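Local coordinates for Lin2111 protein (Listeria innocua, PDB 3EDP) that probably binds DNA as a transcription regulator of the GntR family, with a winged-helix DNA-binding domain joined to a UTRA effector-binding domain, at residues Y72-L77 against I101-I106; N81-T86 against A155-I161; L124-F130 against D141-L147. All coordinates share one frame; numbering follows the deposited sequence.

Contact 1: residues Y72-L77 against I101-I106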
loop_
_atom_site.group_PDB
_atom_site.type_symbol
_atom_site.label_atom_id
_atom_site.label_comp_id
_atom_site.label_asym_id
_atom_site.label_seq_id
_atom_site.Cartn_x
_atom_site.Cartn_y
_atom_site.Cartn_z
ATOM N N TYR A 72 -9.140 -11.749 -27.770
ATOM C CA TYR A 72 -7.959 -11.037 -27.304
ATOM C C TYR A 72 -6.711 -11.851 -27.604
ATOM O O TYR A 72 -6.711 -13.084 -27.493
ATOM C CB TYR A 72 -8.062 -10.757 -25.801
ATOM C CG TYR A 72 -9.295 -9.971 -25.412
ATOM C CD1 TYR A 72 -9.256 -8.588 -25.308
ATOM C CD2 TYR A 72 -10.501 -10.610 -25.167
ATOM C CE1 TYR A 72 -10.383 -7.864 -24.961
ATOM C CE2 TYR A 72 -11.635 -9.898 -24.822
ATOM C CZ TYR A 72 -11.571 -8.525 -24.718
ATOM O OH TYR A 72 -12.697 -7.808 -24.373
ATOM N N VAL A 73 -5.651 -11.164 -28.007
ATOM C CA VAL A 73 -4.366 -11.813 -28.194
ATOM C C VAL A 73 -3.679 -11.922 -26.837
ATOM O O VAL A 73 -3.715 -10.986 -26.037
ATOM C CB VAL A 73 -3.471 -11.021 -29.168
ATOM C CG1 VAL A 73 -2.184 -11.781 -29.446
ATOM C CG2 VAL A 73 -4.217 -10.751 -30.461
ATOM N N GLN A 74 -3.078 -13.073 -26.568
ATOM C CA GLN A 74 -2.357 -13.270 -25.321
ATOM C C GLN A 74 -1.044 -12.493 -25.371
ATOM O O GLN A 74 -0.341 -12.529 -26.380
ATOM C CB GLN A 74 -2.097 -14.762 -25.084
ATOM C CG GLN A 74 -3.329 -15.560 -24.672
ATOM C CD GLN A 74 -3.645 -15.423 -23.190
ATOM O OE1 GLN A 74 -3.078 -14.574 -22.498
ATOM N NE2 GLN A 74 -4.548 -16.271 -22.691
ATOM N N PRO A 75 -0.714 -11.774 -24.283
ATOM C CA PRO A 75 0.565 -11.053 -24.246
ATOM C C PRO A 75 1.748 -12.010 -24.397
ATOM O O PRO A 75 1.660 -13.187 -24.038
ATOM C CB PRO A 75 0.570 -10.396 -22.856
ATOM C CG PRO A 75 -0.469 -11.115 -22.060
ATOM C CD PRO A 75 -1.479 -11.649 -23.029
ATOM N N LYS A 76 2.847 -11.504 -24.941
ATOM C CA LYS A 76 4.042 -12.311 -25.152
ATOM C C LYS A 76 5.223 -11.762 -24.363
ATOM O O LYS A 76 5.536 -10.575 -24.441
ATOM C CB LYS A 76 4.388 -12.353 -26.643
ATOM C CG LYS A 76 3.750 -13.507 -27.401
ATOM C CD LYS A 76 4.707 -14.689 -27.507
ATOM C CE LYS A 76 5.844 -14.390 -28.484
ATOM N NZ LYS A 76 6.920 -15.421 -28.435
ATOM N N LEU A 77 5.880 -12.629 -23.603
ATOM C CA LEU A 77 7.063 -12.216 -22.862
ATOM C C LEU A 77 8.306 -12.326 -23.739
ATOM O O LEU A 77 9.211 -13.124 -23.470
ATOM C CB LEU A 77 7.224 -13.038 -21.581
ATOM C CG LEU A 77 6.198 -12.804 -20.467
ATOM C CD1 LEU A 77 6.363 -13.847 -19.375
ATOM C CD2 LEU A 77 6.301 -11.384 -19.884
ATOM N N ILE A 101 9.936 -11.708 -14.381
ATOM C CA ILE A 101 8.582 -12.142 -14.727
ATOM C C ILE A 101 8.525 -13.630 -15.067
ATOM O O ILE A 101 9.292 -14.124 -15.888
ATOM C CB ILE A 101 7.995 -11.315 -15.891
ATOM C CG1 ILE A 101 8.059 -9.825 -15.572
ATOM C CG2 ILE A 101 6.557 -11.723 -16.169
ATOM C CD1 ILE A 101 7.336 -8.971 -16.583
ATOM N N LYS A 102 7.612 -14.343 -14.421
ATOM C CA LYS A 102 7.467 -15.773 -14.635
ATOM C C LYS A 102 6.285 -16.071 -15.549
ATOM O O LYS A 102 6.305 -17.028 -16.310
ATOM C CB LYS A 102 7.246 -16.491 -13.298
ATOM C CG LYS A 102 8.248 -16.146 -12.211
ATOM C CD LYS A 102 9.488 -17.020 -12.271
ATOM C CE LYS A 102 10.557 -16.416 -13.153
ATOM N NZ LYS A 102 11.855 -17.128 -12.986
ATOM N N ASP A 103 5.251 -15.251 -15.445
ATOM C CA ASP A 103 3.982 -15.509 -16.102
ATOM C C ASP A 103 3.260 -14.197 -16.362
ATOM O O ASP A 103 3.244 -13.304 -15.504
ATOM C CB ASP A 103 3.094 -16.377 -15.208
ATOM C CG ASP A 103 3.182 -17.840 -15.546
ATOM O OD1 ASP A 103 3.199 -18.167 -16.753
ATOM O OD2 ASP A 103 3.223 -18.664 -14.604
ATOM N N PHE A 104 2.655 -14.095 -17.541
ATOM C CA PHE A 104 1.800 -12.968 -17.876
ATOM C C PHE A 104 0.769 -13.458 -18.887
ATOM O O PHE A 104 1.105 -13.757 -20.030
ATOM C CB PHE A 104 2.641 -11.812 -18.438
ATOM C CG PHE A 104 1.843 -10.586 -18.810
ATOM C CD1 PHE A 104 0.650 -10.286 -18.172
ATOM C CD2 PHE A 104 2.312 -9.711 -19.783
ATOM C CE1 PHE A 104 -0.076 -9.144 -18.509
ATOM C CE2 PHE A 104 1.589 -8.576 -20.132
ATOM C CZ PHE A 104 0.396 -8.290 -19.489
ATOM N N TYR A 105 -0.484 -13.570 -18.465
ATOM C CA TYR A 105 -1.512 -14.037 -19.385
ATOM C C TYR A 105 -2.912 -13.576 -18.994
ATOM O O TYR A 105 -3.127 -13.035 -17.905
ATOM C CB TYR A 105 -1.473 -15.566 -19.519
ATOM C CG TYR A 105 -1.860 -16.286 -18.244
ATOM C CD1 TYR A 105 -3.107 -16.881 -18.111
ATOM C CD2 TYR A 105 -0.985 -16.355 -17.173
ATOM C CE1 TYR A 105 -3.465 -17.536 -16.949
ATOM C CE2 TYR A 105 -1.331 -17.009 -16.006
ATOM C CZ TYR A 105 -2.573 -17.597 -15.899
ATOM O OH TYR A 105 -2.926 -18.251 -14.740
ATOM N N ILE A 106 -3.849 -13.780 -19.914
ATOM C CA ILE A 106 -5.251 -13.470 -19.694
ATOM C C ILE A 106 -6.009 -14.761 -19.423
ATOM O O ILE A 106 -5.744 -15.790 -20.048
ATOM C CB ILE A 106 -5.852 -12.802 -20.934
ATOM C CG1 ILE A 106 -5.025 -11.573 -21.327
ATOM C CG2 ILE A 106 -7.316 -12.468 -20.706
ATOM C CD1 ILE A 106 -5.430 -10.965 -22.653
HETATM O O HOH W 1 0.304 -14.930 -22.424
#
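Pro75 lies over one face of the Phe104 ring, with CG 3.7 Å from the ring centroid and only 8° off its normal, a CH-pi contact in which the two side chains cross at about a right angle. At the ring's edge, near its plane, comes Leu77 CD2. The contact is where the linker of a GntR-type regulator leaves the wing of its winged-helix domain, the hairpin of strands 63-66 and 70-73, and runs antiparallel along strand 99-108, the edge strand of the UTRA sheet. The other flat group is the amide of Gln74, which reads the backbone of Ile106 much as a neighbouring strand would. Its OE1 takes the N-H of Ile106 on a lone pair in the carbonyl plane, while NE2 gives a hydrogen to Ile106 O at 2.9 Å; two bonds to one residue fix the rotation of the amide. A bend at chi2 (-81°) folds the chain over so that the amide reaches the strand. Apolar contacts continue in both directions. Ile106 sends CG1 to Pro75 CD, and its CD1 reaches Tyr72 CB at 4.1 Å. Farther along the linker, Leu77 sets both methyls against Ile101 CG2, with CD2 the nearer at 3.7 Å. Phe158 also packs on the Phe104 side chain. Between the two backbones a single water bridges the carbonyls, 2.7 Å from Pro75 O and 2.8 Å from Phe104 O.

Contact 2: residues N81-T86 against A155-I161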
loop_
_atom_site.group_PDB
_atom_site.type_symbol
_atom_site.label_atom_id
_atom_site.label_comp_id
_atom_site.label_asym_id
_atom_site.label_seq_id
_atom_site.Cartn_x
_atom_site.Cartn_y
_atom_site.Cartn_z
ATOM N N ASN A 81 9.596 -7.044 -24.620
ATOM C CA ASN A 81 8.569 -6.761 -23.628
ATOM C C ASN A 81 9.117 -6.848 -22.208
ATOM O O ASN A 81 8.777 -6.029 -21.355
ATOM C CB ASN A 81 7.351 -7.671 -23.824
ATOM C CG ASN A 81 6.467 -7.214 -24.986
ATOM O OD1 ASN A 81 6.621 -6.098 -25.503
ATOM N ND2 ASN A 81 5.536 -8.072 -25.398
ATOM N N ILE A 82 9.980 -7.826 -21.966
ATOM C CA ILE A 82 10.591 -7.976 -20.654
ATOM C C ILE A 82 11.416 -6.743 -20.326
ATOM O O ILE A 82 11.309 -6.183 -19.228
ATOM C CB ILE A 82 11.441 -9.251 -20.559
ATOM C CG1 ILE A 82 10.530 -10.479 -20.486
ATOM C CG2 ILE A 82 12.323 -9.208 -19.328
ATOM C CD1 ILE A 82 11.224 -11.793 -20.872
ATOM N N LEU A 83 12.216 -6.309 -21.293
ATOM C CA LEU A 83 12.995 -5.080 -21.157
ATOM C C LEU A 83 12.087 -3.891 -20.837
ATOM O O LEU A 83 12.411 -3.066 -19.992
ATOM C CB LEU A 83 13.781 -4.807 -22.444
ATOM C CG LEU A 83 14.673 -3.565 -22.437
ATOM C CD1 LEU A 83 15.580 -3.550 -21.211
ATOM C CD2 LEU A 83 15.493 -3.488 -23.720
ATOM N N GLU A 84 10.950 -3.811 -21.523
ATOM C CA GLU A 84 9.979 -2.739 -21.299
ATOM C C GLU A 84 9.340 -2.796 -19.908
ATOM O O GLU A 84 9.101 -1.761 -19.281
ATOM C CB GLU A 84 8.877 -2.803 -22.359
ATOM C CG GLU A 84 9.215 -2.116 -23.668
ATOM C CD GLU A 84 8.649 -0.714 -23.744
ATOM O OE1 GLU A 84 8.471 -0.086 -22.677
ATOM O OE2 GLU A 84 8.372 -0.246 -24.868
HETATM N N MSE A 85 9.054 -4.003 -19.434
HETATM C CA MSE A 85 8.303 -4.163 -18.191
HETATM C C MSE A 85 9.160 -4.051 -16.932
HETATM O O MSE A 85 8.682 -3.632 -15.877
HETATM C CB MSE A 85 7.564 -5.503 -18.190
HETATM C CG MSE A 85 6.473 -5.594 -19.243
HETATM SE SE MSE A 85 5.967 -7.442 -19.641
HETATM C CE MSE A 85 4.641 -7.736 -18.250
ATOM N N THR A 86 10.425 -4.438 -17.041
ATOM C CA THR A 86 11.269 -4.567 -15.864
ATOM C C THR A 86 12.575 -3.802 -16.013
ATOM O O THR A 86 13.292 -3.608 -15.042
ATOM C CB THR A 86 11.595 -6.046 -15.600
ATOM O OG1 THR A 86 12.490 -6.528 -16.616
ATOM C CG2 THR A 86 10.327 -6.873 -15.627
ATOM N N ALA A 155 1.182 -4.753 -23.811
ATOM C CA ALA A 155 2.130 -5.534 -23.018
ATOM C C ALA A 155 3.220 -4.675 -22.369
ATOM O O ALA A 155 3.503 -4.815 -21.179
ATOM C CB ALA A 155 2.756 -6.637 -23.867
ATOM N N LYS A 156 3.821 -3.789 -23.158
ATOM C CA LYS A 156 4.917 -2.949 -22.690
ATOM C C LYS A 156 4.494 -1.915 -21.639
ATOM O O LYS A 156 5.341 -1.282 -21.012
ATOM C CB LYS A 156 5.575 -2.239 -23.873
ATOM C CG LYS A 156 4.598 -1.518 -24.778
ATOM C CD LYS A 156 5.262 -1.139 -26.100
ATOM C CE LYS A 156 4.255 -0.592 -27.101
ATOM N NZ LYS A 156 3.595 0.646 -26.607
ATOM N N ASP A 157 3.188 -1.734 -21.461
ATOM C CA ASP A 157 2.686 -0.782 -20.482
ATOM C C ASP A 157 2.619 -1.382 -19.085
ATOM O O ASP A 157 2.487 -0.658 -18.105
ATOM C CB ASP A 157 1.309 -0.270 -20.904
ATOM C CG ASP A 157 1.360 0.529 -22.191
ATOM O OD1 ASP A 157 2.235 1.417 -22.288
ATOM O OD2 ASP A 157 0.553 0.244 -23.105
ATOM N N PHE A 158 2.704 -2.705 -18.997
ATOM C CA PHE A 158 2.620 -3.364 -17.699
ATOM C C PHE A 158 3.968 -3.342 -16.986
ATOM O O PHE A 158 4.539 -4.388 -16.649
ATOM C CB PHE A 158 2.071 -4.789 -17.839
ATOM C CG PHE A 158 0.625 -4.835 -18.240
ATOM C CD1 PHE A 158 -0.370 -4.971 -17.286
ATOM C CD2 PHE A 158 0.258 -4.715 -19.572
ATOM C CE1 PHE A 158 -1.705 -4.998 -17.659
ATOM C CE2 PHE A 158 -1.070 -4.747 -19.946
ATOM C CZ PHE A 158 -2.052 -4.884 -18.991
ATOM N N GLN A 159 4.482 -2.134 -16.774
ATOM C CA GLN A 159 5.736 -1.964 -16.051
ATOM C C GLN A 159 5.522 -2.343 -14.595
ATOM O O GLN A 159 4.557 -1.898 -13.971
ATOM C CB GLN A 159 6.241 -0.525 -16.174
ATOM C CG GLN A 159 6.355 -0.060 -17.625
ATOM C CD GLN A 159 7.019 1.305 -17.761
ATOM O OE1 GLN A 159 6.978 2.129 -16.842
ATOM N NE2 GLN A 159 7.634 1.549 -18.910
ATOM N N ILE A 160 6.401 -3.183 -14.058
ATOM C CA ILE A 160 6.236 -3.636 -12.678
ATOM C C ILE A 160 7.304 -3.113 -11.722
ATOM O O ILE A 160 7.493 -3.667 -10.647
ATOM C CB ILE A 160 6.164 -5.174 -12.573
ATOM C CG1 ILE A 160 7.466 -5.804 -13.074
ATOM C CG2 ILE A 160 4.945 -5.702 -13.320
ATOM C CD1 ILE A 160 7.569 -7.294 -12.798
ATOM N N ILE A 161 8.000 -2.054 -12.121
ATOM C CA ILE A 161 8.976 -1.397 -11.256
ATOM C C ILE A 161 8.258 -0.832 -10.020
ATOM O O ILE A 161 8.714 -0.992 -8.893
ATOM C CB ILE A 161 9.684 -0.234 -11.997
ATOM C CG1 ILE A 161 10.456 -0.764 -13.208
ATOM C CG2 ILE A 161 10.602 0.536 -11.053
ATOM C CD1 ILE A 161 11.387 -1.922 -12.878
#
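The linker helix 79-86, which follows the winged-helix domain in this GntR-type protein, ends against a loop of the UTRA domain, and the join is made chiefly by the last turn of the helix. The carbonyl of Met85 accepts the N-H of Ile160 in the carbonyl plane at 3.0 Å, with an angle of 164° at the hydrogen. Gln159 CA lies 3.4 Å from the same oxygen, a CA-H...O contact that adds a second, weaker donor. The Met85 side chain, a selenomethionine here, runs alongside Phe158, and its CG touches Phe158 O at 3.5 Å. A bend at chi3 (86°) turns CE to Phe158 CB; Ile101 of strand 99-108 also packs on this residue. Phe158 is the centre of an inverse gamma turn, and the ring edge meets Ala155 O in plane. Next to Met85 in the helix, Glu84 runs alongside Lys156: Glu84 CD rests 3.4 Å from Lys156 CB, yet the charged ends, OE2 and NZ, remain 5.2 Å apart, so contact here is carried by the aliphatic part of the lysine. One turn back, Asn81 sets ND2 against Ala155 CB at 3.5 Å and gives its hydrogen bond to Lys76 O. Thr86 CG2 meets Ile160 CD1 alongside, while its OG1 donates to Ile82 O from above the carbonyl plane, tying the last residue to the turn before it. This is the linker helix of a GntR/UTRA-type regulator, docked by its C-terminal turn on the UTRA domain.

Contact 3: residues L124-F130 against D141-L147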
loop_
_atom_site.group_PDB
_atom_site.type_symbol
_atom_site.label_atom_id
_atom_site.label_comp_id
_atom_site.label_asym_id
_atom_site.label_seq_id
_atom_site.Cartn_x
_atom_site.Cartn_y
_atom_site.Cartn_z
ATOM N N LEU A 124 -12.680 -11.354 -18.205
ATOM C CA LEU A 124 -11.251 -11.617 -18.224
ATOM C C LEU A 124 -10.440 -10.741 -17.274
ATOM O O LEU A 124 -10.803 -9.596 -17.002
ATOM C CB LEU A 124 -10.719 -11.470 -19.650
ATOM C CG LEU A 124 -11.467 -12.303 -20.694
ATOM C CD1 LEU A 124 -10.967 -11.966 -22.090
ATOM C CD2 LEU A 124 -11.326 -13.796 -20.400
ATOM N N VAL A 125 -9.331 -11.295 -16.793
ATOM C CA VAL A 125 -8.367 -10.569 -15.984
ATOM C C VAL A 125 -6.961 -10.902 -16.462
ATOM O O VAL A 125 -6.718 -11.986 -16.988
ATOM C CB VAL A 125 -8.475 -10.929 -14.469
ATOM C CG1 VAL A 125 -9.880 -10.654 -13.947
ATOM C CG2 VAL A 125 -8.086 -12.387 -14.221
ATOM N N TYR A 126 -6.040 -9.960 -16.291
ATOM C CA TYR A 126 -4.629 -10.239 -16.484
ATOM C C TYR A 126 -4.088 -10.881 -15.224
ATOM O O TYR A 126 -4.444 -10.491 -14.107
ATOM C CB TYR A 126 -3.842 -8.958 -16.734
ATOM C CG TYR A 126 -4.134 -8.286 -18.044
ATOM C CD1 TYR A 126 -3.639 -8.809 -19.236
ATOM C CD2 TYR A 126 -4.887 -7.117 -18.093
ATOM C CE1 TYR A 126 -3.896 -8.195 -20.444
ATOM C CE2 TYR A 126 -5.144 -6.488 -19.295
ATOM C CZ TYR A 126 -4.647 -7.039 -20.468
ATOM O OH TYR A 126 -4.897 -6.426 -21.668
ATOM N N SER A 127 -3.216 -11.857 -15.405
ATOM C CA SER A 127 -2.545 -12.494 -14.291
ATOM C C SER A 127 -1.056 -12.341 -14.516
ATOM O O SER A 127 -0.529 -12.768 -15.543
ATOM C CB SER A 127 -2.918 -13.971 -14.210
ATOM O OG SER A 127 -2.268 -14.585 -13.115
ATOM N N ILE A 128 -0.388 -11.700 -13.567
ATOM C CA ILE A 128 1.045 -11.486 -13.664
ATOM C C ILE A 128 1.718 -12.136 -12.472
ATOM O O ILE A 128 1.269 -11.990 -11.336
ATOM C CB ILE A 128 1.387 -9.983 -13.690
ATOM C CG1 ILE A 128 0.773 -9.324 -14.926
ATOM C CG2 ILE A 128 2.892 -9.778 -13.677
ATOM C CD1 ILE A 128 0.790 -7.812 -14.892
ATOM N N LYS A 129 2.782 -12.877 -12.734
ATOM C CA LYS A 129 3.558 -13.462 -11.661
ATOM C C LYS A 129 5.009 -13.033 -11.806
ATOM O O LYS A 129 5.592 -13.156 -12.888
ATOM C CB LYS A 129 3.453 -14.986 -11.703
ATOM C CG LYS A 129 4.023 -15.678 -10.472
ATOM C CD LYS A 129 3.974 -17.191 -10.617
ATOM C CE LYS A 129 2.665 -17.652 -11.255
ATOM N NZ LYS A 129 1.452 -17.149 -10.537
ATOM N N PHE A 130 5.586 -12.513 -10.728
ATOM C CA PHE A 130 7.014 -12.203 -10.725
ATOM C C PHE A 130 7.733 -12.542 -9.419
ATOM O O PHE A 130 7.118 -12.703 -8.367
ATOM C CB PHE A 130 7.290 -10.752 -11.140
ATOM C CG PHE A 130 6.785 -9.720 -10.170
ATOM C CD1 PHE A 130 7.552 -9.333 -9.083
ATOM C CD2 PHE A 130 5.558 -9.105 -10.369
ATOM C CE1 PHE A 130 7.095 -8.374 -8.198
ATOM C CE2 PHE A 130 5.099 -8.140 -9.492
ATOM C CZ PHE A 130 5.867 -7.777 -8.402
ATOM N N ASP A 141 5.405 -12.544 -6.189
ATOM C CA ASP A 141 4.242 -11.676 -6.282
ATOM C C ASP A 141 3.294 -12.154 -7.355
ATOM O O ASP A 141 3.719 -12.592 -8.422
ATOM C CB ASP A 141 4.648 -10.226 -6.568
ATOM C CG ASP A 141 5.071 -9.488 -5.317
ATOM O OD1 ASP A 141 4.313 -8.603 -4.867
ATOM O OD2 ASP A 141 6.146 -9.807 -4.770
ATOM N N ARG A 142 2.004 -12.078 -7.058
ATOM C CA ARG A 142 0.988 -12.321 -8.064
ATOM C C ARG A 142 0.018 -11.143 -8.090
ATOM O O ARG A 142 -0.485 -10.712 -7.048
ATOM C CB ARG A 142 0.269 -13.649 -7.813
ATOM C CG ARG A 142 -1.128 -13.722 -8.411
ATOM C CD ARG A 142 -1.380 -15.044 -9.136
ATOM N NE ARG A 142 -0.633 -16.166 -8.569
ATOM C CZ ARG A 142 -0.830 -16.672 -7.352
ATOM N NH1 ARG A 142 -1.745 -16.144 -6.543
ATOM N NH2 ARG A 142 -0.094 -17.696 -6.935
ATOM N N LEU A 143 -0.206 -10.618 -9.290
ATOM C CA LEU A 143 -1.099 -9.487 -9.527
ATOM C C LEU A 143 -2.255 -9.899 -10.429
ATOM O O LEU A 143 -2.068 -10.618 -11.423
ATOM C CB LEU A 143 -0.349 -8.372 -10.245
ATOM C CG LEU A 143 0.397 -7.280 -9.494
ATOM C CD1 LEU A 143 1.601 -7.851 -8.765
ATOM C CD2 LEU A 143 0.812 -6.203 -10.488
ATOM N N ILE A 144 -3.443 -9.425 -10.089
ATOM C CA ILE A 144 -4.630 -9.656 -10.891
ATOM C C ILE A 144 -5.253 -8.306 -11.253
ATOM O O ILE A 144 -5.597 -7.522 -10.372
ATOM C CB ILE A 144 -5.656 -10.514 -10.132
ATOM C CG1 ILE A 144 -5.012 -11.813 -9.636
ATOM C CG2 ILE A 144 -6.866 -10.809 -11.018
ATOM C CD1 ILE A 144 -4.656 -12.802 -10.736
ATOM N N LEU A 145 -5.372 -8.036 -12.550
ATOM C CA LEU A 145 -5.940 -6.784 -13.058
ATOM C C LEU A 145 -7.024 -7.094 -14.087
ATOM O O LEU A 145 -6.729 -7.633 -15.140
ATOM C CB LEU A 145 -4.861 -5.956 -13.757
ATOM C CG LEU A 145 -3.578 -5.575 -13.015
ATOM C CD1 LEU A 145 -2.621 -4.834 -13.952
ATOM C CD2 LEU A 145 -3.898 -4.720 -11.824
ATOM N N PRO A 146 -8.284 -6.750 -13.788
ATOM C CA PRO A 146 -9.357 -7.005 -14.760
ATOM C C PRO A 146 -9.149 -6.227 -16.059
ATOM O O PRO A 146 -8.822 -5.039 -16.040
ATOM C CB PRO A 146 -10.616 -6.513 -14.036
ATOM C CG PRO A 146 -10.249 -6.529 -12.579
ATOM C CD PRO A 146 -8.798 -6.165 -12.541
ATOM N N LEU A 147 -9.334 -6.922 -17.177
ATOM C CA LEU A 147 -9.187 -6.350 -18.505
ATOM C C LEU A 147 -10.007 -5.089 -18.686
ATOM O O LEU A 147 -9.508 -4.093 -19.199
ATOM C CB LEU A 147 -9.607 -7.371 -19.562
ATOM C CG LEU A 147 -8.489 -8.195 -20.185
ATOM C CD1 LEU A 147 -7.687 -7.325 -21.134
ATOM C CD2 LEU A 147 -7.606 -8.809 -19.104
#
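Phe130 and Asp141, Ile128 and Leu143, and Tyr126 and Leu145 form the hydrogen-bonded pairs of an antiparallel beta hairpin, strands 124-134 and 137-146. Each pair exchanges two backbone bonds; among the straightest is Asp141 N to Phe130 O, 174° at the hydrogen. A seventh bond, Leu147 N to Leu124 O at 3.1 Å, carries the pairing just past Pro146, whose nitrogen has no hydrogen to give. CA-H...O contacts fill the intervals, as between Ile144 CA and Tyr126 O at 3.3 Å.

Ring contacts lie on the face shared by Tyr126, Ile128 and Phe130. Phe130 takes the position between backbone N and carbonyl carbon (chi1 66°), which brings its ring over Asp141: CB lies 3.5 Å from the ring centroid, offset toward the rim, and the carboxylate plane is 3° from that of the ring. Leu143 CD1 adds a contact at Phe130 CE2. Leu147 lies by the Tyr126 ring, but the exact placement of its side chain is doubtful.

The other face bears Val125, Ser127 and Lys129. Val125 CG2 packs on Ile144 CG2 at 3.8 Å, and Ile144 CD1 lies by Ser127 OG. Lys129 NZ comes to the guanidinium edge of Arg142, 3.0 Å from NE, two donors brought together because both side chains make salt bridges to Glu189. Asp141, for its part, is hydrogen-bonded to His222 of strand 215-225. The pairing is that of a hairpin inside the antiparallel UTRA sheet, between strands 99-108 and 215-225.

The three contacts show how a linker is built onto a sheet. Contacts 1 and 3 share that sheet, their centres about 10 Å apart, for strand 99-108 pairs with strand 124-134: Tyr105 O and Ser127 N are 2.8 Å apart, probably hydrogen-bonded. The centres of contacts 1 and 2 are about 11 Å apart, and contact 2 continues the same linker; Met85 CE packs 3.4 Å from Phe104 CD2. Phe158 of contact 2 meets contact 3 through Tyr126 CE2, 3.5 Å from Phe158 CZ. Bound glycerol, probably from the crystallisation liquor, lies about 3 Å from the Asp103 side chain, and glycerol is also about 5 Å from that of Arg142.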